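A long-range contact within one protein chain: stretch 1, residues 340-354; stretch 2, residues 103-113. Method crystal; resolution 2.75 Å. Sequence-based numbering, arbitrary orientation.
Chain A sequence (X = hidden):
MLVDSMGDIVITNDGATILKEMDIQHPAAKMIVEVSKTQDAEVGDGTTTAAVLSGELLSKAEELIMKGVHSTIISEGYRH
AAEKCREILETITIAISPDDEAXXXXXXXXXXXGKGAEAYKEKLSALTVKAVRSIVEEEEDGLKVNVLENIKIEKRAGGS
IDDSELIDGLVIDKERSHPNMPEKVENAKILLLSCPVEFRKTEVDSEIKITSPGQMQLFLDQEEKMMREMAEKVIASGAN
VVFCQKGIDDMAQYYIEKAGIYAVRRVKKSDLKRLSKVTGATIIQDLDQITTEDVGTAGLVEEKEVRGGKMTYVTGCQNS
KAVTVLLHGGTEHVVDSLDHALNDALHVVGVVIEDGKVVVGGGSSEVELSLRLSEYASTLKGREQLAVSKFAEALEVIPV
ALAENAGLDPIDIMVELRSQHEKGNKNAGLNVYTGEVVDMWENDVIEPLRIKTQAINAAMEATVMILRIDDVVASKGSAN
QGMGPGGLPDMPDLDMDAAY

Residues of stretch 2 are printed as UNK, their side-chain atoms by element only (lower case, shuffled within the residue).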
ATOM      1  N   HIS A 340       2.272   1.707 -12.859  1.00 52.72           N
ATOM      2  CA  HIS A 340       2.115   2.784 -11.871  1.00 51.47           C
ATOM      3  C   HIS A 340       0.701   2.745 -11.301  1.00 49.34           C
ATOM      4  O   HIS A 340       0.501   2.753 -10.081  1.00 46.32           O
ATOM      5  CB  HIS A 340       2.445   4.158 -12.460  1.00 62.46           C
ATOM      6  CG  HIS A 340       3.908   4.368 -12.727  1.00101.06           C
ATOM      7  ND1 HIS A 340       4.593   3.692 -13.716  1.00112.34           N
ATOM      8  CD2 HIS A 340       4.815   5.186 -12.138  1.00113.88           C
ATOM      9  CE1 HIS A 340       5.856   4.079 -13.722  1.00114.94           C
ATOM     10  NE2 HIS A 340       6.016   4.986 -12.775  1.00117.83           N
ATOM     11  N   ALA A 341      -0.283   2.649 -12.186  1.00 38.52           N
ATOM     12  CA  ALA A 341      -1.659   2.611 -11.739  1.00 45.58           C
ATOM     13  C   ALA A 341      -1.902   1.446 -10.753  1.00 52.74           C
ATOM     14  O   ALA A 341      -2.296   1.672  -9.602  1.00 51.94           O
ATOM     15  CB  ALA A 341      -2.595   2.549 -12.928  1.00 41.78           C
ATOM     16  N   LEU A 342      -1.645   0.218 -11.203  1.00 45.18           N
ATOM     17  CA  LEU A 342      -1.763  -0.980 -10.360  1.00 45.12           C
ATOM     18  C   LEU A 342      -1.092  -0.827  -8.994  1.00 47.24           C
ATOM     19  O   LEU A 342      -1.684  -1.167  -7.970  1.00 44.61           O
ATOM     20  CB  LEU A 342      -1.193  -2.207 -11.091  1.00 44.66           C
ATOM     21  CG  LEU A 342      -1.253  -3.605 -10.480  1.00 41.21           C
ATOM     22  CD1 LEU A 342      -2.674  -4.051 -10.189  1.00 34.62           C
ATOM     23  CD2 LEU A 342      -0.616  -4.528 -11.459  1.00 50.71           C
ATOM     24  N   ASN A 343       0.139  -0.320  -8.973  1.00 46.47           N
ATOM     25  CA  ASN A 343       0.816  -0.106  -7.702  1.00 47.62           C
ATOM     26  C   ASN A 343      -0.037   0.728  -6.755  1.00 49.48           C
ATOM     27  O   ASN A 343      -0.187   0.383  -5.600  1.00 52.33           O
ATOM     28  CB  ASN A 343       2.205   0.515  -7.890  1.00 53.13           C
ATOM     29  CG  ASN A 343       3.319  -0.464  -7.589  1.00 74.55           C
ATOM     30  OD1 ASN A 343       3.345  -1.078  -6.519  1.00 81.60           O
ATOM     31  ND2 ASN A 343       4.249  -0.622  -8.532  1.00 80.10           N
ATOM     32  N   ASP A 344      -0.624   1.813  -7.244  1.00 49.91           N
ATOM     33  CA  ASP A 344      -1.471   2.621  -6.382  1.00 49.43           C
ATOM     34  C   ASP A 344      -2.710   1.868  -5.931  1.00 49.12           C
ATOM     35  O   ASP A 344      -3.025   1.843  -4.742  1.00 51.73           O
ATOM     36  CB  ASP A 344      -1.869   3.923  -7.062  1.00 54.42           C
ATOM     37  CG  ASP A 344      -0.724   4.884  -7.173  1.00 59.03           C
ATOM     38  OD1 ASP A 344       0.212   4.782  -6.354  1.00 63.62           O
ATOM     39  OD2 ASP A 344      -0.758   5.737  -8.085  1.00 66.57           O
ATOM     40  N   ALA A 345      -3.410   1.251  -6.879  1.00 40.73           N
ATOM     41  CA  ALA A 345      -4.643   0.545  -6.548  1.00 38.79           C
ATOM     42  C   ALA A 345      -4.406  -0.588  -5.553  1.00 44.45           C
ATOM     43  O   ALA A 345      -5.188  -0.766  -4.623  1.00 51.14           O
ATOM     44  CB  ALA A 345      -5.322   0.033  -7.794  1.00 36.74           C
ATOM     45  N   LEU A 346      -3.334  -1.353  -5.754  1.00 47.28           N
ATOM     46  CA  LEU A 346      -2.991  -2.440  -4.843  1.00 47.77           C
ATOM     47  C   LEU A 346      -2.911  -1.912  -3.411  1.00 44.43           C
ATOM     48  O   LEU A 346      -3.552  -2.448  -2.514  1.00 49.37           O
ATOM     49  CB  LEU A 346      -1.672  -3.123  -5.251  1.00 46.12           C
ATOM     50  CG  LEU A 346      -1.713  -4.057  -6.467  1.00 43.58           C
ATOM     51  CD1 LEU A 346      -0.335  -4.311  -7.037  1.00 43.65           C
ATOM     52  CD2 LEU A 346      -2.414  -5.354  -6.164  1.00 36.50           C
ATOM     53  N   HIS A 347      -2.151  -0.840  -3.216  1.00 45.12           N
ATOM     54  CA  HIS A 347      -1.987  -0.206  -1.905  1.00 53.09           C
ATOM     55  C   HIS A 347      -3.286   0.279  -1.277  1.00 56.93           C
ATOM     56  O   HIS A 347      -3.569  -0.052  -0.126  1.00 58.89           O
ATOM     57  CB  HIS A 347      -0.972   0.937  -1.980  1.00 55.29           C
ATOM     58  CG  HIS A 347       0.451   0.465  -2.026  1.00 84.29           C
ATOM     59  ND1 HIS A 347       1.240   0.369  -0.899  1.00 97.20           N
ATOM     60  CD2 HIS A 347       1.219   0.040  -3.058  1.00 84.60           C
ATOM     61  CE1 HIS A 347       2.435  -0.078  -1.240  1.00 96.88           C
ATOM     62  NE2 HIS A 347       2.449  -0.287  -2.544  1.00 88.91           N
ATOM     63  N   VAL A 348      -4.068   1.058  -2.022  1.00 52.76           N
ATOM     64  CA  VAL A 348      -5.340   1.562  -1.510  1.00 55.75           C
ATOM     65  C   VAL A 348      -6.233   0.410  -1.056  1.00 51.38           C
ATOM     66  O   VAL A 348      -6.775   0.422   0.047  1.00 62.13           O
ATOM     67  CB  VAL A 348      -6.105   2.427  -2.545  1.00 52.34           C
ATOM     68  CG1 VAL A 348      -7.328   3.028  -1.900  1.00 45.57           C
ATOM     69  CG2 VAL A 348      -5.218   3.530  -3.074  1.00 56.55           C
ATOM     70  N   VAL A 349      -6.391  -0.588  -1.904  1.00 38.90           N
ATOM     71  CA  VAL A 349      -7.184  -1.750  -1.527  1.00 43.51           C
ATOM     72  C   VAL A 349      -6.605  -2.499  -0.306  1.00 49.58           C
ATOM     73  O   VAL A 349      -7.343  -2.890   0.606  1.00 44.74           O
ATOM     74  CB  VAL A 349      -7.366  -2.682  -2.716  1.00 34.30           C
ATOM     75  CG1 VAL A 349      -8.207  -3.896  -2.318  1.00 32.76           C
ATOM     76  CG2 VAL A 349      -8.018  -1.914  -3.846  1.00 32.72           C
ATOM     77  N   GLY A 350      -5.288  -2.685  -0.289  1.00 43.10           N
ATOM     78  CA  GLY A 350      -4.626  -3.274   0.859  1.00 44.97           C
ATOM     79  C   GLY A 350      -4.955  -2.529   2.138  1.00 52.22           C
ATOM     80  O   GLY A 350      -5.411  -3.110   3.119  1.00 54.38           O
ATOM     81  N   VAL A 351      -4.732  -1.222   2.123  1.00 53.69           N
ATOM     82  CA  VAL A 351      -4.961  -0.397   3.297  1.00 52.95           C
ATOM     83  C   VAL A 351      -6.426  -0.375   3.734  1.00 54.57           C
ATOM     84  O   VAL A 351      -6.718  -0.387   4.919  1.00 56.73           O
ATOM     85  CB  VAL A 351      -4.454   1.031   3.073  1.00 54.89           C
ATOM     86  CG1 VAL A 351      -4.987   1.965   4.161  1.00 54.98           C
ATOM     87  CG2 VAL A 351      -2.922   1.030   3.008  1.00 43.31           C
ATOM     88  N   VAL A 352      -7.348  -0.352   2.784  1.00 52.00           N
ATOM     89  CA  VAL A 352      -8.759  -0.411   3.134  1.00 47.50           C
ATOM     90  C   VAL A 352      -9.090  -1.751   3.800  1.00 49.59           C
ATOM     91  O   VAL A 352      -9.741  -1.788   4.846  1.00 53.68           O
ATOM     92  CB  VAL A 352      -9.665  -0.182   1.904  1.00 46.34           C
ATOM     93  CG1 VAL A 352     -11.093  -0.550   2.212  1.00 43.46           C
ATOM     94  CG2 VAL A 352      -9.581   1.256   1.445  1.00 44.54           C
ATOM     95  N   ILE A 353      -8.633  -2.848   3.202  1.00 49.41           N
ATOM     96  CA  ILE A 353      -8.909  -4.174   3.743  1.00 48.13           C
ATOM     97  C   ILE A 353      -8.351  -4.297   5.160  1.00 55.71           C
ATOM     98  O   ILE A 353      -8.978  -4.880   6.041  1.00 53.63           O
ATOM     99  CB  ILE A 353      -8.353  -5.287   2.829  1.00 50.13           C
ATOM    100  CG1 ILE A 353      -9.202  -5.389   1.562  1.00 49.88           C
ATOM    101  CG2 ILE A 353      -8.315  -6.637   3.561  1.00 46.91           C
ATOM    102  CD1 ILE A 353      -8.765  -6.462   0.617  1.00 57.29           C
ATOM    103  N   GLU A 354      -7.177  -3.725   5.386  1.00 56.42           N
ATOM    104  CA  GLU A 354      -6.610  -3.719   6.727  1.00 59.16           C
ATOM    105  C   GLU A 354      -7.479  -2.924   7.713  1.00 63.99           C
ATOM    106  O   GLU A 354      -7.860  -3.454   8.760  1.00 63.09           O
ATOM    107  CB  GLU A 354      -5.161  -3.218   6.712  1.00 50.00           C
ATOM    108  CG  GLU A 354      -4.181  -4.250   6.189  1.00 53.96           C
ATOM    109  CD  GLU A 354      -2.750  -3.743   6.126  1.00 62.34           C
ATOM    110  OE1 GLU A 354      -2.545  -2.521   5.934  1.00 66.96           O
ATOM    111  OE2 GLU A 354      -1.826  -4.577   6.258  1.00 58.74           O
ATOM    112  N   UNK A 103     -17.320  -3.641  -4.009  1.00 57.74           N
ATOM    113  CA  UNK A 103     -16.871  -2.439  -3.320  1.00 54.55           C
ATOM    114  C   UNK A 103     -15.357  -2.319  -3.379  1.00 56.88           C
ATOM    115  O   UNK A 103     -14.824  -1.211  -3.495  1.00 58.04           O
ATOM    116  c   UNK A 103     -17.353  -2.428  -1.879  1.00 49.09           C
ATOM    117  N   UNK A 104     -14.673  -3.460  -3.281  1.00 51.33           N
ATOM    118  CA  UNK A 104     -13.223  -3.493  -3.454  1.00 47.60           C
ATOM    119  C   UNK A 104     -12.833  -3.034  -4.857  1.00 50.63           C
ATOM    120  O   UNK A 104     -11.876  -2.286  -5.030  1.00 50.90           O
ATOM    121  c   UNK A 104     -12.676  -4.892  -3.202  1.00 44.21           C
ATOM    122  c   UNK A 104     -11.595  -4.559  -0.998  1.00 35.85           C
ATOM    123  c   UNK A 104     -12.297  -6.873  -1.722  1.00 31.44           C
ATOM    124  c   UNK A 104     -12.617  -5.374  -1.761  1.00 43.38           C
ATOM    125  N   UNK A 105     -13.582  -3.491  -5.855  1.00 49.86           N
ATOM    126  CA  UNK A 105     -13.375  -3.061  -7.225  1.00 53.36           C
ATOM    127  C   UNK A 105     -13.679  -1.579  -7.420  1.00 54.98           C
ATOM    128  O   UNK A 105     -13.029  -0.903  -8.221  1.00 51.74           O
ATOM    129  c   UNK A 105     -13.965  -5.875  -9.707  1.00 35.49           C
ATOM    130  c   UNK A 105     -13.544  -5.208  -8.441  1.00 40.82           C
ATOM    131  c   UNK A 105     -14.229  -3.872  -8.183  1.00 48.20           C
ATOM    132  c   UNK A 105     -14.437  -3.104  -9.478  1.00 42.10           C
ATOM    133  N   UNK A 106     -14.669  -1.085  -6.684  1.00 57.88           N
ATOM    134  CA  UNK A 106     -14.980   0.344  -6.674  1.00 56.12           C
ATOM    135  C   UNK A 106     -13.850   1.134  -6.014  1.00 56.73           C
ATOM    136  O   UNK A 106     -13.435   2.180  -6.521  1.00 65.59           O
ATOM    137  n   UNK A 106     -19.261   4.003  -6.453  1.00 85.47           N
ATOM    138  c   UNK A 106     -17.904   2.353  -5.159  1.00 73.80           C
ATOM    139  c   UNK A 106     -19.283   2.753  -5.651  1.00 82.55           C
ATOM    140  c   UNK A 106     -16.971   1.925  -6.289  1.00 63.54           C
ATOM    141  c   UNK A 106     -16.296   0.607  -5.942  1.00 54.01           C
ATOM    142  N   UNK A 107     -13.360   0.633  -4.882  1.00 47.32           N
ATOM    143  CA  UNK A 107     -12.241   1.255  -4.178  1.00 44.50           C
ATOM    144  C   UNK A 107     -10.997   1.336  -5.072  1.00 45.42           C
ATOM    145  O   UNK A 107     -10.464   2.421  -5.299  1.00 40.41           O
ATOM    146  c   UNK A 107     -12.870   0.244  -0.492  1.00 62.09           C
ATOM    147  c   UNK A 107     -10.565   0.872  -2.286  1.00 37.72           C
ATOM    148  c   UNK A 107     -13.014   0.937  -1.815  1.00 56.55           C
ATOM    149  c   UNK A 107     -11.955   0.540  -2.836  1.00 45.09           C
ATOM    150  N   UNK A 108     -10.559   0.199  -5.601  1.00 41.68           N
ATOM    151  CA  UNK A 108      -9.423   0.163  -6.520  1.00 40.65           C
ATOM    152  C   UNK A 108      -9.595   1.130  -7.696  1.00 44.20           C
ATOM    153  O   UNK A 108      -8.641   1.788  -8.106  1.00 45.82           O
ATOM    154  c   UNK A 108      -9.174  -1.267  -7.029  1.00 42.00           C
ATOM    155  N   UNK A 109     -10.805   1.205  -8.237  1.00 50.52           N
ATOM    156  CA  UNK A 109     -11.117   2.156  -9.291  1.00 46.60           C
ATOM    157  C   UNK A 109     -10.637   3.574  -8.993  1.00 55.49           C
ATOM    158  O   UNK A 109     -10.163   4.272  -9.884  1.00 61.51           O
ATOM    159  N   UNK A 110     -10.748   4.004  -7.741  1.00 51.96           N
ATOM    160  CA  UNK A 110     -10.403   5.374  -7.386  1.00 44.96           C
ATOM    161  C   UNK A 110      -8.928   5.710  -7.622  1.00 47.92           C
ATOM    162  O   UNK A 110      -8.571   6.884  -7.771  1.00 56.38           O
ATOM    163  c   UNK A 110     -10.752   5.704  -5.915  1.00 49.84           C
ATOM    164  c   UNK A 110     -12.178   5.280  -5.580  1.00 46.07           C
ATOM    165  o   UNK A 110      -9.816   5.069  -5.028  1.00 44.60           O
ATOM    166  N   UNK A 111      -8.069   4.697  -7.651  1.00 42.14           N
ATOM    167  CA  UNK A 111      -6.627   4.938  -7.812  1.00 49.98           C
ATOM    168  C   UNK A 111      -6.180   4.932  -9.278  1.00 51.29           C
ATOM    169  O   UNK A 111      -5.013   5.177  -9.595  1.00 59.73           O
ATOM    170  c   UNK A 111      -5.802   3.940  -6.980  1.00 35.15           C
ATOM    171  N   UNK A 112      -7.134   4.686 -10.161  1.00 38.28           N
ATOM    172  CA  UNK A 112      -6.856   4.445 -11.561  1.00 52.23           C
ATOM    173  C   UNK A 112      -7.562   5.498 -12.400  1.00 60.42           C
ATOM    174  O   UNK A 112      -8.728   5.339 -12.768  1.00 61.93           O
ATOM    175  c   UNK A 112      -7.009   2.710 -13.419  1.00 42.81           C
ATOM    176  c   UNK A 112      -6.834   1.963 -10.993  1.00 43.03           C
ATOM    177  c   UNK A 112      -7.268   0.543 -11.338  1.00 44.49           C
ATOM    178  c   UNK A 112      -7.361   3.027 -11.968  1.00 48.95           C
ATOM    179  N   UNK A 113      -6.853   6.575 -12.710  1.00 72.07           N
ATOM    180  CA  UNK A 113      -7.484   7.709 -13.379  1.00 81.74           C
ATOM    181  C   UNK A 113      -6.509   8.520 -14.232  1.00 87.47           C
ATOM    182  O   UNK A 113      -5.302   8.285 -14.217  1.00 86.62           O
ATOM    183  c   UNK A 113      -9.567   8.090 -12.005  1.00 77.31           C
ATOM    184  o   UNK A 113      -7.382   8.701 -11.165  1.00 75.81           O
ATOM    185  c   UNK A 113      -8.179   8.629 -12.358  1.00 81.11           C
TER

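Position 103 carries a single side-chain carbon, out of reach of stretch 1, and is Ala 103. At position 104 there are four carbons forked at the second, the pattern of leucine, and their end meets Val 349 and Ile 353; this is Leu 104. Its CA-to-CB bond runs sideways, but the fork reaches the helix opposite, with Leu 104 CD2 3.7 Å from Val 349 CG1 and 3.6 Å from Ile 353 CG1.

Position 105 also has four carbons, but forked at the first and with one arm two carbons long, and its CA-to-CB bond points away from stretch 1; this is Ile 105. Position 106 holds four carbons in a row ending in nitrogen, hence Lys 106, whose NZ is hydrogen-bonded elsewhere in the structure. Four carbons forked at the first, one arm again two carbons long, recur at position 107, where the CA-to-CB bond points toward stretch 1 and the side chain is packed among three valines. This is Ile 107: its CD1 lies 3.3 Å from Val 352 CG1, and its CG2 lies 3.9 Å from Val 348 CG1 and 4.1 Å from Val 349 CG2.

Position 108 has one carbon, which touches Val 349 and Ala 345, so it is Ala 108. Its CB sits 3.4 Å from Val 349 CG2 and 4.1 Å from Ala 345 CB; the CA atoms of Ala 108 and Ala 345 are 4.8 Å apart, so the backbones run close here. Position 109 has no side-chain atoms and is Gly 109; a CB here would point away from stretch 1 and be crowded by Lys 106 O.

At position 110 one carbon carries an oxygen and a carbon, with Val 348 at the limit of contact, identifying Thr 110. Its OG1 donates a hydrogen bond to Ile 107 O (2.7 Å), which keeps the hydroxyl satisfied within its own stretch. The lone carbon of position 111 touches Asp 344, Ala 345 and Val 348; this is Ala 111, with CB 3.6 Å from Ala 345 N and 4.0 Å from Val 348 CG2. Position 112 has four carbons forked at the first, one arm longer, which meet Ala 345 and Ala 341, and is Ile 112; CG1 approaches Ala 345 CB at 4.0 Å and CG2 approaches Ala 341 CB at 4.4 Å. Position 113, one carbon bearing an oxygen and a carbon, makes no contact with stretch 1 and is Thr 113.

The contact is apolar, with no hydrogen bonds across it. The helix axes approach to 8.7 Å at 132° between their directions. Small alanines permit close backbone approach around Ala 345, while valine, leucine and isoleucine side chains pack farther along stretch 1. A type I turn from Gly 109 to Ile 112 carries the contact on, with Ala 111 and Ile 112 against Ala 345.

Stretch 2 (103-113) ALIKIAGTAIT
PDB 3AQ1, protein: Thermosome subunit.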